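Local coordinates for Cif-like 1 (Burkholderia cenocepacia, PDB 7JQY), which is probably an epoxide hydrolase of the alpha/beta hydrolase fold, related to Cif and assembled as an octamer, at residues T199-S204 with P287-A292. The protein carries 1 engineered substitution. Numbering follows the deposited sequence.
Sequences THVALS and PDENPA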
ATOM      1  N   THR B 199      -1.094 -24.576 -19.177  1.00 34.03           N
ATOM      2  CA  THR B 199      -1.027 -24.487 -20.625  1.00 33.73           C
ATOM      3  C   THR B 199       0.184 -25.263 -21.129  1.00 34.28           C
ATOM      4  O   THR B 199       1.127 -25.553 -20.384  1.00 34.66           O
ATOM      5  CB  THR B 199      -0.962 -23.025 -21.092  1.00 32.13           C
ATOM      6  OG1 THR B 199      -1.257 -22.948 -22.492  1.00 30.94           O
ATOM      7  CG2 THR B 199       0.415 -22.428 -20.845  1.00 33.28           C
ATOM      8  N   HIS B 200       0.125 -25.654 -22.390  1.00 31.71           N
ATOM      9  CA  HIS B 200       1.315 -26.179 -23.055  1.00 38.60           C
ATOM     10  C   HIS B 200       1.726 -25.329 -24.239  1.00 38.40           C
ATOM     11  O   HIS B 200       2.925 -25.164 -24.488  1.00 39.28           O
ATOM     12  CB  HIS B 200       1.124 -27.636 -23.515  1.00 37.65           C
ATOM     13  CG  HIS B 200       2.367 -28.244 -24.079  1.00 40.14           C
ATOM     14  ND1 HIS B 200       2.522 -28.512 -25.422  1.00 41.30           N
ATOM     15  CD2 HIS B 200       3.530 -28.602 -23.486  1.00 38.86           C
ATOM     16  CE1 HIS B 200       3.721 -29.025 -25.630  1.00 38.05           C
ATOM     17  NE2 HIS B 200       4.352 -29.090 -24.471  1.00 38.91           N
ATOM     18  N   VAL B 201       0.757 -24.814 -24.989  1.00 37.06           N
ATOM     19  CA  VAL B 201       1.021 -23.807 -26.007  1.00 37.99           C
ATOM     20  C   VAL B 201       1.249 -22.471 -25.311  1.00 37.00           C
ATOM     21  O   VAL B 201       0.462 -22.067 -24.444  1.00 35.26           O
ATOM     22  CB  VAL B 201      -0.149 -23.726 -27.001  1.00 36.38           C
ATOM     23  CG1 VAL B 201       0.049 -22.581 -27.995  1.00 33.74           C
ATOM     24  CG2 VAL B 201      -0.312 -25.066 -27.734  1.00 36.67           C
ATOM     25  N   ALA B 202       2.321 -21.776 -25.696  1.00 35.82           N
ATOM     26  CA  ALA B 202       2.614 -20.472 -25.119  1.00 35.07           C
ATOM     27  C   ALA B 202       1.529 -19.464 -25.493  1.00 33.92           C
ATOM     28  O   ALA B 202       1.192 -19.305 -26.670  1.00 30.61           O
ATOM     29  CB  ALA B 202       3.979 -19.974 -25.589  1.00 32.20           C
ATOM     30  N   LEU B 203       0.982 -18.787 -24.485  1.00 33.25           N
ATOM     31  CA  LEU B 203      -0.026 -17.759 -24.681  1.00 35.14           C
ATOM     32  C   LEU B 203       0.537 -16.381 -24.349  1.00 34.78           C
ATOM     33  O   LEU B 203       1.551 -16.239 -23.658  1.00 35.33           O
ATOM     34  CB  LEU B 203      -1.258 -18.037 -23.819  1.00 38.37           C
ATOM     35  CG  LEU B 203      -1.724 -19.488 -23.935  1.00 34.53           C
ATOM     36  CD1 LEU B 203      -2.644 -19.839 -22.780  1.00 35.76           C
ATOM     37  CD2 LEU B 203      -2.418 -19.683 -25.270  1.00 34.48           C
ATOM     38  N   SER B 204      -0.138 -15.355 -24.845  1.00 34.76           N
ATOM     39  CA  SER B 204       0.309 -13.994 -24.599  1.00 35.88           C
ATOM     40  C   SER B 204      -0.240 -13.536 -23.261  1.00 32.24           C
ATOM     41  O   SER B 204      -1.386 -13.840 -22.916  1.00 33.08           O
ATOM     42  CB  SER B 204      -0.157 -13.055 -25.710  1.00 36.13           C
ATOM     43  OG  SER B 204      -0.142 -11.702 -25.274  1.00 39.60           O
ATOM     44  N   PRO B 287      -9.730 -23.729 -26.111  1.00 36.14           N
ATOM     45  CA  PRO B 287     -10.009 -22.557 -26.964  1.00 35.16           C
ATOM     46  C   PRO B 287      -8.844 -21.584 -27.070  1.00 33.54           C
ATOM     47  O   PRO B 287      -8.707 -20.917 -28.103  1.00 33.68           O
ATOM     48  CB  PRO B 287     -11.231 -21.912 -26.290  1.00 32.96           C
ATOM     49  CG  PRO B 287     -11.859 -23.007 -25.503  1.00 36.48           C
ATOM     50  CD  PRO B 287     -10.705 -23.840 -25.010  1.00 32.29           C
ATOM     51  N   ASP B 288      -8.018 -21.449 -26.031  1.00 34.26           N
ATOM     52  CA  ASP B 288      -6.857 -20.564 -26.123  1.00 34.18           C
ATOM     53  C   ASP B 288      -5.707 -21.212 -26.880  1.00 35.96           C
ATOM     54  O   ASP B 288      -5.019 -20.542 -27.662  1.00 39.34           O
ATOM     55  CB  ASP B 288      -6.375 -20.157 -24.728  1.00 32.26           C
ATOM     56  CG  ASP B 288      -7.362 -19.270 -24.004  1.00 34.82           C
ATOM     57  OD1 ASP B 288      -7.485 -18.076 -24.378  1.00 33.22           O
ATOM     58  OD2 ASP B 288      -8.013 -19.766 -23.062  1.00 32.92           O
ATOM     59  N   GLU B 289      -5.462 -22.501 -26.643  1.00 35.19           N
ATOM     60  CA  GLU B 289      -4.229 -23.127 -27.103  1.00 34.65           C
ATOM     61  C   GLU B 289      -4.329 -23.660 -28.524  1.00 35.51           C
ATOM     62  O   GLU B 289      -3.420 -23.444 -29.328  1.00 34.69           O
ATOM     63  CB  GLU B 289      -3.835 -24.255 -26.157  1.00 38.80           C
ATOM     64  CG  GLU B 289      -3.435 -23.794 -24.782  1.00 36.41           C
ATOM     65  CD  GLU B 289      -2.967 -24.944 -23.922  1.00 36.09           C
ATOM     66  OE1 GLU B 289      -1.994 -25.639 -24.322  1.00 37.19           O
ATOM     67  OE2 GLU B 289      -3.583 -25.150 -22.855  1.00 32.29           O
ATOM     68  N   ASN B 290      -5.414 -24.360 -28.847  1.00 36.72           N
ATOM     69  CA  ASN B 290      -5.573 -25.010 -30.148  1.00 34.98           C
ATOM     70  C   ASN B 290      -6.995 -24.814 -30.649  1.00 39.40           C
ATOM     71  O   ASN B 290      -7.775 -25.770 -30.755  1.00 38.49           O
ATOM     72  CB  ASN B 290      -5.223 -26.498 -30.049  1.00 40.71           C
ATOM     73  CG  ASN B 290      -4.816 -27.093 -31.378  1.00 43.29           C
ATOM     74  OD1 ASN B 290      -5.010 -26.488 -32.435  1.00 44.16           O
ATOM     75  ND2 ASN B 290      -4.256 -28.289 -31.335  1.00 39.99           N
ATOM     76  N   PRO B 291      -7.370 -23.571 -30.982  1.00 37.15           N
ATOM     77  CA  PRO B 291      -8.706 -23.345 -31.555  1.00 39.28           C
ATOM     78  C   PRO B 291      -8.853 -23.912 -32.958  1.00 40.02           C
ATOM     79  O   PRO B 291      -9.986 -24.117 -33.411  1.00 40.08           O
ATOM     80  CB  PRO B 291      -8.853 -21.818 -31.529  1.00 35.50           C
ATOM     81  CG  PRO B 291      -7.455 -21.301 -31.541  1.00 36.80           C
ATOM     82  CD  PRO B 291      -6.639 -22.304 -30.776  1.00 36.17           C
ATOM     83  N   ALA B 292      -7.752 -24.098 -33.686  1.00 40.36           N
ATOM     84  CA  ALA B 292      -7.832 -24.713 -35.005  1.00 40.90           C
ATOM     85  C   ALA B 292      -8.333 -26.150 -34.900  1.00 42.40           C
ATOM     86  O   ALA B 292      -9.209 -26.573 -35.664  1.00 43.74           O
ATOM     87  CB  ALA B 292      -6.469 -24.656 -35.692  1.00 43.98           C
TER
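Glu289 reaches into the loop at Thr199-Val201 and places one carboxylate oxygen before two successive backbone amides; a buried acid here holds a loop by its main chain rather than by its side chains. OE1 accepts from His200 N and from Val201 N, each 2.9 Å away, and the second bond is nearly straight at 172°. Both N-H groups approach from the same face of the carboxylate, well above its plane. Beyond CG the glutamate chain runs extended (chi2 -176°), carrying CD 3.0 Å from Thr199 OG1. That hydroxyl lies close to the carboxylate without bonding to it; instead it donates to Val201 O at 2.7 Å, linking Thr199 to Val201 within the loop beside the acid. The Val201 and Glu289 side chains run antiparallel alongside one another, Val201 CB 3.8 Å from Glu289 CB and Val201 CG1 facing Glu289 O. Further along, the CD2 methyl of Leu203 rests 3.6 Å from Asp288 O.

Backbone amides just before Glu289 also hold the carboxylate: Gly283 N donates to OE1 and Trp285 N to OE2, so several amides would be expected to stabilise the negative charge. Asp288 turns its carboxylate to Arg65, Tyr195 and Tyr211. Arg37 and Arg28 of a second subunit donate hydrogen bonds to Thr199 O and Leu203 O. The loop, between helices 187-198 and 205-215, belongs to a helical insertion between strands 140-146 and 250-255, consistent with a cap domain; Glu289 ties it to the core at short helix 286-289, between strand 274-279, outermost in this chain's sheet, and helix 291-303.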